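Local coordinates for G protein alpha subunit (Entamoeba histolytica, PDB 4FID), which probably relays signals from membrane receptors as the GDP- and GTP-binding alpha subunit of a heterotrimeric G protein, at residues I45-L56 against F113-F123. Residues are numbered along the deposited sequence; the frame is centred on the assembly and turned at random.
Sequences ICSNVVTCMRTL and FQLPDCAKYLF. With GDP (guanosine-5'-diphosphate), chain C.
Knobs-into-holes packing in the all-helical domain of a G-alpha subunit is well illustrated where the long helix 42-62 meets the loop and short helix of 113-123. Phe123 is the knob, seated among Val49, Cys52, Met53 and Leu56. CE of selenomethionine Met53 lies over the ring centre in a CH-pi contact, 3.5 Å from the Phe123 centroid. The Met53 side chain gets there by bending at both chi2 (59°) and chi3 (73°). The opposite face carries the backbone oxygen of Ala119, nearer its margin than its middle, while Val49 O approaches the ring edge at Phe123 CE1 (3.5 Å) and Leu56 CD1 meets the edge at Phe123 CE2 (3.7 Å). The preceding residue, Leu122, reaches the earlier turn of helix 42-62: its CD1 turns to Asn48 CB, and its CD2 to Ile45 CG2 at 3.9 Å. Cys52 SG rests against the proline ring, 3.8 Å from Pro116 CG, and Leu115 CD1 fills in beside Thr55 CG2 (3.7 Å). No hydrogen bond joins the two segments, so apolar fit carries the contact; Asn48 ND2 instead bonds Asn144. The turn from Pro116 to Ala119 brings Asp117 and Cys118 to the GDP pocket, Asp117 being salt-bridged to Lys237. Helix 90-99 adds Trp98 beside Phe123, helix 101-108 covers Leu56 and Leu115 through Tyr107, and helix 126-129 packs on Val49 and Leu122.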
ATOM      1  N   ILE A  45      -0.903 -15.800  -4.458  1.00 31.94           N
ATOM      2  CA  ILE A  45      -2.305 -15.394  -4.449  1.00 33.92           C
ATOM      3  C   ILE A  45      -3.193 -16.538  -3.969  1.00 32.01           C
ATOM      4  O   ILE A  45      -4.048 -16.355  -3.091  1.00 30.70           O
ATOM      5  CB  ILE A  45      -2.776 -14.914  -5.816  1.00 32.93           C
ATOM      6  CG1 ILE A  45      -2.064 -13.605  -6.173  1.00 26.35           C
ATOM      7  CG2 ILE A  45      -4.300 -14.749  -5.814  1.00 30.68           C
ATOM      8  CD1 ILE A  45      -2.275 -13.189  -7.615  1.00 30.65           C
ATOM      9  N   CYS A  46      -2.969 -17.725  -4.516  1.00 24.24           N
ATOM     10  CA  CYS A  46      -3.747 -18.877  -4.085  1.00 31.76           C
ATOM     11  C   CYS A  46      -3.526 -19.185  -2.599  1.00 39.06           C
ATOM     12  O   CYS A  46      -4.465 -19.492  -1.874  1.00 47.10           O
ATOM     13  CB  CYS A  46      -3.479 -20.092  -4.984  1.00 25.67           C
ATOM     14  SG  CYS A  46      -4.132 -19.870  -6.678  1.00 47.55           S
ATOM     15  N   SER A  47      -2.286 -19.070  -2.150  1.00 37.20           N
ATOM     16  CA  SER A  47      -1.952 -19.244  -0.743  1.00 39.48           C
ATOM     17  C   SER A  47      -2.645 -18.211   0.176  1.00 35.09           C
ATOM     18  O   SER A  47      -3.217 -18.570   1.221  1.00 36.17           O
ATOM     19  CB  SER A  47      -0.432 -19.176  -0.569  1.00 38.41           C
ATOM     20  OG  SER A  47      -0.071 -19.384   0.779  1.00 38.39           O
ATOM     21  N   ASN A  48      -2.565 -16.937  -0.204  1.00 23.99           N
ATOM     22  CA  ASN A  48      -3.228 -15.863   0.539  1.00 30.72           C
ATOM     23  C   ASN A  48      -4.742 -16.077   0.719  1.00 38.79           C
ATOM     24  O   ASN A  48      -5.312 -15.644   1.721  1.00 39.88           O
ATOM     25  CB  ASN A  48      -3.008 -14.512  -0.144  1.00 34.26           C
ATOM     26  CG  ASN A  48      -1.592 -14.036  -0.050  1.00 46.07           C
ATOM     27  OD1 ASN A  48      -0.792 -14.607   0.691  1.00 50.87           O
ATOM     28  ND2 ASN A  48      -1.260 -12.984  -0.794  1.00 50.25           N
ATOM     29  N   VAL A  49      -5.392 -16.712  -0.258  1.00 38.18           N
ATOM     30  CA  VAL A  49      -6.820 -16.970  -0.150  1.00 39.93           C
ATOM     31  C   VAL A  49      -7.063 -17.788   1.105  1.00 38.72           C
ATOM     32  O   VAL A  49      -7.916 -17.440   1.929  1.00 36.53           O
ATOM     33  CB  VAL A  49      -7.424 -17.699  -1.409  1.00 41.38           C
ATOM     34  CG1 VAL A  49      -8.837 -18.204  -1.122  1.00 40.10           C
ATOM     35  CG2 VAL A  49      -7.429 -16.791  -2.640  1.00 29.62           C
ATOM     36  N   VAL A  50      -6.283 -18.856   1.269  1.00 40.27           N
ATOM     37  CA  VAL A  50      -6.481 -19.777   2.387  1.00 38.36           C
ATOM     38  C   VAL A  50      -5.978 -19.206   3.715  1.00 41.33           C
ATOM     39  O   VAL A  50      -6.694 -19.244   4.729  1.00 38.46           O
ATOM     40  CB  VAL A  50      -5.850 -21.157   2.123  1.00 40.09           C
ATOM     41  CG1 VAL A  50      -5.960 -22.040   3.357  1.00 37.31           C
ATOM     42  CG2 VAL A  50      -6.510 -21.834   0.913  1.00 39.28           C
ATOM     43  N   THR A  51      -4.766 -18.658   3.716  1.00 39.46           N
ATOM     44  CA  THR A  51      -4.191 -18.178   4.969  1.00 36.62           C
ATOM     45  C   THR A  51      -4.987 -17.011   5.570  1.00 39.28           C
ATOM     46  O   THR A  51      -5.195 -16.976   6.779  1.00 43.68           O
ATOM     47  CB  THR A  51      -2.668 -17.863   4.861  1.00 33.42           C
ATOM     48  OG1 THR A  51      -2.444 -16.675   4.089  1.00 39.05           O
ATOM     49  CG2 THR A  51      -1.930 -19.024   4.228  1.00 26.51           C
ATOM     50  N   CYS A  52      -5.446 -16.078   4.732  1.00 36.56           N
ATOM     51  CA  CYS A  52      -6.300 -14.977   5.196  1.00 32.06           C
ATOM     52  C   CYS A  52      -7.591 -15.469   5.825  1.00 35.72           C
ATOM     53  O   CYS A  52      -8.116 -14.824   6.726  1.00 40.15           O
ATOM     54  CB  CYS A  52      -6.675 -14.036   4.052  1.00 34.29           C
ATOM     55  SG  CYS A  52      -5.406 -12.872   3.489  1.00 37.52           S
HETATM   56  N   MSE A  53      -8.115 -16.598   5.342  1.00 36.80           N
HETATM   57  CA  MSE A  53      -9.369 -17.135   5.865  1.00 28.83           C
HETATM   58  C   MSE A  53      -9.146 -17.968   7.116  1.00 28.42           C
HETATM   59  O   MSE A  53      -9.969 -17.937   8.028  1.00 30.99           O
HETATM   60  CB  MSE A  53     -10.147 -17.929   4.805  1.00 30.62           C
HETATM   61  CG  MSE A  53     -11.513 -18.465   5.310  1.00 40.69           C
HETATM   62 SE   MSE A  53     -12.838 -17.103   5.956  1.00 66.40          SE
HETATM   63  CE  MSE A  53     -13.407 -16.287   4.275  1.00 45.87           C
ATOM     64  N   ARG A  54      -8.036 -18.701   7.169  1.00 33.06           N
ATOM     65  CA  ARG A  54      -7.619 -19.354   8.417  1.00 33.80           C
ATOM     66  C   ARG A  54      -7.535 -18.309   9.521  1.00 37.09           C
ATOM     67  O   ARG A  54      -8.038 -18.525  10.619  1.00 39.40           O
ATOM     68  CB  ARG A  54      -6.266 -20.061   8.267  1.00 34.00           C
ATOM     69  CG  ARG A  54      -6.313 -21.321   7.427  1.00 34.84           C
ATOM     70  CD  ARG A  54      -4.940 -21.933   7.233  1.00 39.36           C
ATOM     71  NE  ARG A  54      -5.032 -23.180   6.473  1.00 46.56           N
ATOM     72  CZ  ARG A  54      -3.996 -23.865   5.984  1.00 47.55           C
ATOM     73  NH1 ARG A  54      -2.747 -23.438   6.160  1.00 41.42           N
ATOM     74  NH2 ARG A  54      -4.218 -24.982   5.302  1.00 48.12           N
ATOM     75  N   THR A  55      -6.912 -17.172   9.211  1.00 37.70           N
ATOM     76  CA  THR A  55      -6.791 -16.044  10.142  1.00 40.87           C
ATOM     77  C   THR A  55      -8.139 -15.647  10.745  1.00 40.50           C
ATOM     78  O   THR A  55      -8.256 -15.498  11.957  1.00 33.92           O
ATOM     79  CB  THR A  55      -6.185 -14.792   9.438  1.00 38.36           C
ATOM     80  OG1 THR A  55      -4.864 -15.088   8.978  1.00 39.69           O
ATOM     81  CG2 THR A  55      -6.145 -13.569  10.375  1.00 31.29           C
ATOM     82  N   LEU A  56      -9.144 -15.447   9.895  1.00 41.30           N
ATOM     83  CA  LEU A  56     -10.474 -15.054  10.367  1.00 41.55           C
ATOM     84  C   LEU A  56     -11.121 -16.154  11.213  1.00 42.60           C
ATOM     85  O   LEU A  56     -11.712 -15.868  12.258  1.00 45.49           O
ATOM     86  CB  LEU A  56     -11.404 -14.639   9.204  1.00 33.32           C
ATOM     87  CG  LEU A  56     -11.255 -13.239   8.602  1.00 27.74           C
ATOM     88  CD1 LEU A  56     -11.961 -13.071   7.235  1.00 24.87           C
ATOM     89  CD2 LEU A  56     -11.767 -12.205   9.579  1.00 29.28           C
ATOM     90  N   PHE A 113      -6.447  -7.566  14.700  1.00 61.26           N
ATOM     91  CA  PHE A 113      -5.462  -8.615  14.654  1.00 53.53           C
ATOM     92  C   PHE A 113      -4.812  -8.153  13.372  1.00 51.47           C
ATOM     93  O   PHE A 113      -5.072  -7.036  12.939  1.00 51.03           O
ATOM     94  CB  PHE A 113      -6.098  -9.991  14.513  1.00 48.24           C
ATOM     95  CG  PHE A 113      -7.377  -9.985  13.736  1.00 42.62           C
ATOM     96  CD1 PHE A 113      -7.376 -10.242  12.379  1.00 36.80           C
ATOM     97  CD2 PHE A 113      -8.578  -9.705  14.362  1.00 40.20           C
ATOM     98  CE1 PHE A 113      -8.543 -10.233  11.666  1.00 36.48           C
ATOM     99  CE2 PHE A 113      -9.751  -9.692  13.648  1.00 37.98           C
ATOM    100  CZ  PHE A 113      -9.736  -9.958  12.301  1.00 36.95           C
ATOM    101  N   GLN A 114      -3.981  -8.974  12.754  1.00 54.06           N
ATOM    102  CA  GLN A 114      -3.287  -8.535  11.555  1.00 60.20           C
ATOM    103  C   GLN A 114      -3.831  -9.261  10.349  1.00 57.01           C
ATOM    104  O   GLN A 114      -3.430 -10.386  10.058  1.00 60.02           O
ATOM    105  CB  GLN A 114      -1.777  -8.753  11.688  1.00 71.11           C
ATOM    106  CG  GLN A 114      -1.109  -7.867  12.749  1.00 82.36           C
ATOM    107  CD  GLN A 114      -1.029  -6.400  12.339  1.00 92.01           C
ATOM    108  OE1 GLN A 114      -0.582  -6.075  11.236  1.00 95.00           O
ATOM    109  NE2 GLN A 114      -1.449  -5.507  13.235  1.00 95.60           N
ATOM    110  N   LEU A 115      -4.765  -8.614   9.659  1.00 49.60           N
ATOM    111  CA  LEU A 115      -5.321  -9.169   8.438  1.00 43.13           C
ATOM    112  C   LEU A 115      -4.861  -8.376   7.211  1.00 40.45           C
ATOM    113  O   LEU A 115      -5.124  -7.178   7.094  1.00 41.45           O
ATOM    114  CB  LEU A 115      -6.842  -9.161   8.517  1.00 47.66           C
ATOM    115  CG  LEU A 115      -7.547  -9.901   7.384  1.00 49.02           C
ATOM    116  CD1 LEU A 115      -7.353 -11.391   7.578  1.00 47.56           C
ATOM    117  CD2 LEU A 115      -9.027  -9.530   7.323  1.00 46.81           C
ATOM    118  N   PRO A 116      -4.170  -9.044   6.283  1.00 39.79           N
ATOM    119  CA  PRO A 116      -3.721  -8.368   5.055  1.00 35.84           C
ATOM    120  C   PRO A 116      -4.866  -7.600   4.368  1.00 31.59           C
ATOM    121  O   PRO A 116      -5.999  -8.070   4.349  1.00 31.64           O
ATOM    122  CB  PRO A 116      -3.237  -9.531   4.177  1.00 32.52           C
ATOM    123  CG  PRO A 116      -2.879 -10.625   5.155  1.00 32.21           C
ATOM    124  CD  PRO A 116      -3.861 -10.486   6.281  1.00 37.14           C
ATOM    125  N   ASP A 117      -4.570  -6.425   3.832  1.00 35.94           N
ATOM    126  CA  ASP A 117      -5.571  -5.583   3.161  1.00 38.47           C
ATOM    127  C   ASP A 117      -6.317  -6.300   2.031  1.00 41.62           C
ATOM    128  O   ASP A 117      -7.442  -5.931   1.688  1.00 45.04           O
ATOM    129  CB  ASP A 117      -4.911  -4.321   2.575  1.00 40.00           C
ATOM    130  CG  ASP A 117      -4.327  -3.388   3.651  1.00 51.41           C
ATOM    131  OD1 ASP A 117      -3.756  -2.333   3.281  1.00 49.79           O
ATOM    132  OD2 ASP A 117      -4.437  -3.701   4.858  1.00 58.90           O
ATOM    133  N   CYS A 118      -5.682  -7.310   1.441  1.00 31.03           N
ATOM    134  CA  CYS A 118      -6.207  -7.919   0.234  1.00 28.93           C
ATOM    135  C   CYS A 118      -7.273  -8.991   0.509  1.00 34.02           C
ATOM    136  O   CYS A 118      -7.792  -9.609  -0.435  1.00 31.80           O
ATOM    137  CB  CYS A 118      -5.065  -8.528  -0.571  1.00 22.48           C
ATOM    138  SG  CYS A 118      -4.218  -9.853   0.312  1.00 46.61           S
ATOM    139  N   ALA A 119      -7.601  -9.197   1.786  1.00 28.81           N
ATOM    140  CA  ALA A 119      -8.443 -10.320   2.190  1.00 30.29           C
ATOM    141  C   ALA A 119      -9.797 -10.357   1.482  1.00 32.97           C
ATOM    142  O   ALA A 119     -10.109 -11.322   0.769  1.00 33.13           O
ATOM    143  CB  ALA A 119      -8.625 -10.353   3.698  1.00 26.30           C
ATOM    144  N   LYS A 120     -10.595  -9.314   1.682  1.00 32.65           N
ATOM    145  CA  LYS A 120     -11.907  -9.197   1.050  1.00 27.73           C
ATOM    146  C   LYS A 120     -11.832  -9.352  -0.467  1.00 32.98           C
ATOM    147  O   LYS A 120     -12.649 -10.061  -1.064  1.00 38.98           O
ATOM    148  CB  LYS A 120     -12.558  -7.865   1.404  1.00 30.03           C
ATOM    149  CG  LYS A 120     -13.837  -7.565   0.619  1.00 35.81           C
ATOM    150  CD  LYS A 120     -14.609  -6.433   1.284  1.00 43.02           C
ATOM    151  CE  LYS A 120     -15.799  -5.975   0.449  1.00 54.60           C
ATOM    152  NZ  LYS A 120     -16.555  -4.867   1.110  1.00 63.04           N
ATOM    153  N   TYR A 121     -10.848  -8.712  -1.096  1.00 30.54           N
ATOM    154  CA  TYR A 121     -10.703  -8.854  -2.545  1.00 28.47           C
ATOM    155  C   TYR A 121     -10.513 -10.315  -2.912  1.00 30.75           C
ATOM    156  O   TYR A 121     -11.170 -10.814  -3.811  1.00 34.42           O
ATOM    157  CB  TYR A 121      -9.557  -7.998  -3.093  1.00 22.78           C
ATOM    158  CG  TYR A 121      -9.295  -8.150  -4.583  1.00 25.58           C
ATOM    159  CD1 TYR A 121      -9.853  -7.264  -5.503  1.00 24.21           C
ATOM    160  CD2 TYR A 121      -8.458  -9.160  -5.070  1.00 23.07           C
ATOM    161  CE1 TYR A 121      -9.604  -7.390  -6.868  1.00 21.58           C
ATOM    162  CE2 TYR A 121      -8.203  -9.300  -6.432  1.00 24.39           C
ATOM    163  CZ  TYR A 121      -8.777  -8.405  -7.328  1.00 29.58           C
ATOM    164  OH  TYR A 121      -8.523  -8.512  -8.688  1.00 30.88           O
ATOM    165  N   LEU A 122      -9.624 -11.009  -2.210  1.00 33.05           N
ATOM    166  CA  LEU A 122      -9.394 -12.422  -2.504  1.00 30.51           C
ATOM    167  C   LEU A 122     -10.686 -13.234  -2.409  1.00 27.95           C
ATOM    168  O   LEU A 122     -11.007 -13.966  -3.321  1.00 27.89           O
ATOM    169  CB  LEU A 122      -8.273 -13.019  -1.640  1.00 28.54           C
ATOM    170  CG  LEU A 122      -6.903 -12.419  -1.996  1.00 33.89           C
ATOM    171  CD1 LEU A 122      -5.710 -12.930  -1.122  1.00 21.34           C
ATOM    172  CD2 LEU A 122      -6.649 -12.640  -3.458  1.00 26.37           C
ATOM    173  N   PHE A 123     -11.435 -13.072  -1.325  1.00 30.43           N
ATOM    174  CA  PHE A 123     -12.701 -13.778  -1.147  1.00 37.24           C
ATOM    175  C   PHE A 123     -13.730 -13.482  -2.245  1.00 40.27           C
ATOM    176  O   PHE A 123     -14.349 -14.393  -2.793  1.00 43.88           O
ATOM    177  CB  PHE A 123     -13.279 -13.470   0.239  1.00 38.25           C
ATOM    178  CG  PHE A 123     -12.316 -13.773   1.361  1.00 36.75           C
ATOM    179  CD1 PHE A 123     -11.314 -14.729   1.189  1.00 27.91           C
ATOM    180  CD2 PHE A 123     -12.392 -13.097   2.574  1.00 34.00           C
ATOM    181  CE1 PHE A 123     -10.412 -14.999   2.206  1.00 30.18           C
ATOM    182  CE2 PHE A 123     -11.491 -13.369   3.597  1.00 28.28           C
ATOM    183  CZ  PHE A 123     -10.505 -14.321   3.417  1.00 29.09           C
TER
HETATM  184  PB  GDP C 401       5.561  -1.995   0.132  1.00 69.21           P
HETATM  185  O1B GDP C 401       6.124  -3.049  -0.788  1.00 71.41           O
HETATM  186  O2B GDP C 401       6.149  -2.178   1.512  1.00 70.95           O
HETATM  187  O3B GDP C 401       5.961  -0.651  -0.422  1.00 69.23           O
HETATM  188  O3A GDP C 401       3.940  -2.081   0.258  1.00 69.85           O
HETATM  189  PA  GDP C 401       2.976  -2.923  -0.749  1.00 98.76           P
HETATM  190  O1A GDP C 401       2.786  -2.206  -2.069  1.00 84.66           O
HETATM  191  O2A GDP C 401       3.508  -4.326  -0.983  1.00103.93           O
HETATM  192  O5' GDP C 401       1.576  -3.029   0.060  1.00 81.22           O
HETATM  193  C5' GDP C 401       1.017  -4.311   0.364  1.00 81.05           C
HETATM  194  C4' GDP C 401      -0.519  -4.301   0.380  1.00 79.49           C
HETATM  195  O4' GDP C 401      -1.061  -2.985   0.563  1.00 74.85           O
HETATM  196  C3' GDP C 401      -1.124  -4.865  -0.906  1.00 74.05           C
HETATM  197  O3' GDP C 401      -2.008  -5.958  -0.586  1.00 69.13           O
HETATM  198  C2' GDP C 401      -1.874  -3.697  -1.532  1.00 66.45           C
HETATM  199  O2' GDP C 401      -3.046  -4.138  -2.241  1.00 55.38           O
HETATM  200  C1' GDP C 401      -2.170  -2.804  -0.323  1.00 67.15           C
HETATM  201  N9  GDP C 401      -2.378  -1.371  -0.687  1.00 59.96           N
HETATM  202  C8  GDP C 401      -1.463  -0.475  -1.119  1.00 48.31           C
HETATM  203  N7  GDP C 401      -2.031   0.741  -1.346  1.00 41.40           N
HETATM  204  C5  GDP C 401      -3.341   0.637  -1.052  1.00 49.83           C
HETATM  205  C6  GDP C 401      -4.531   1.527  -1.070  1.00 54.30           C
HETATM  206  O6  GDP C 401      -4.441   2.718  -1.422  1.00 52.59           O
HETATM  207  N1  GDP C 401      -5.713   1.022  -0.704  1.00 61.17           N
HETATM  208  C2  GDP C 401      -5.851  -0.258  -0.306  1.00 63.65           C
HETATM  209  N2  GDP C 401      -7.076  -0.693   0.065  1.00 66.45           N
HETATM  210  N3  GDP C 401      -4.813  -1.134  -0.259  1.00 60.44           N
HETATM  211  C4  GDP C 401      -3.562  -0.751  -0.615  1.00 58.43           C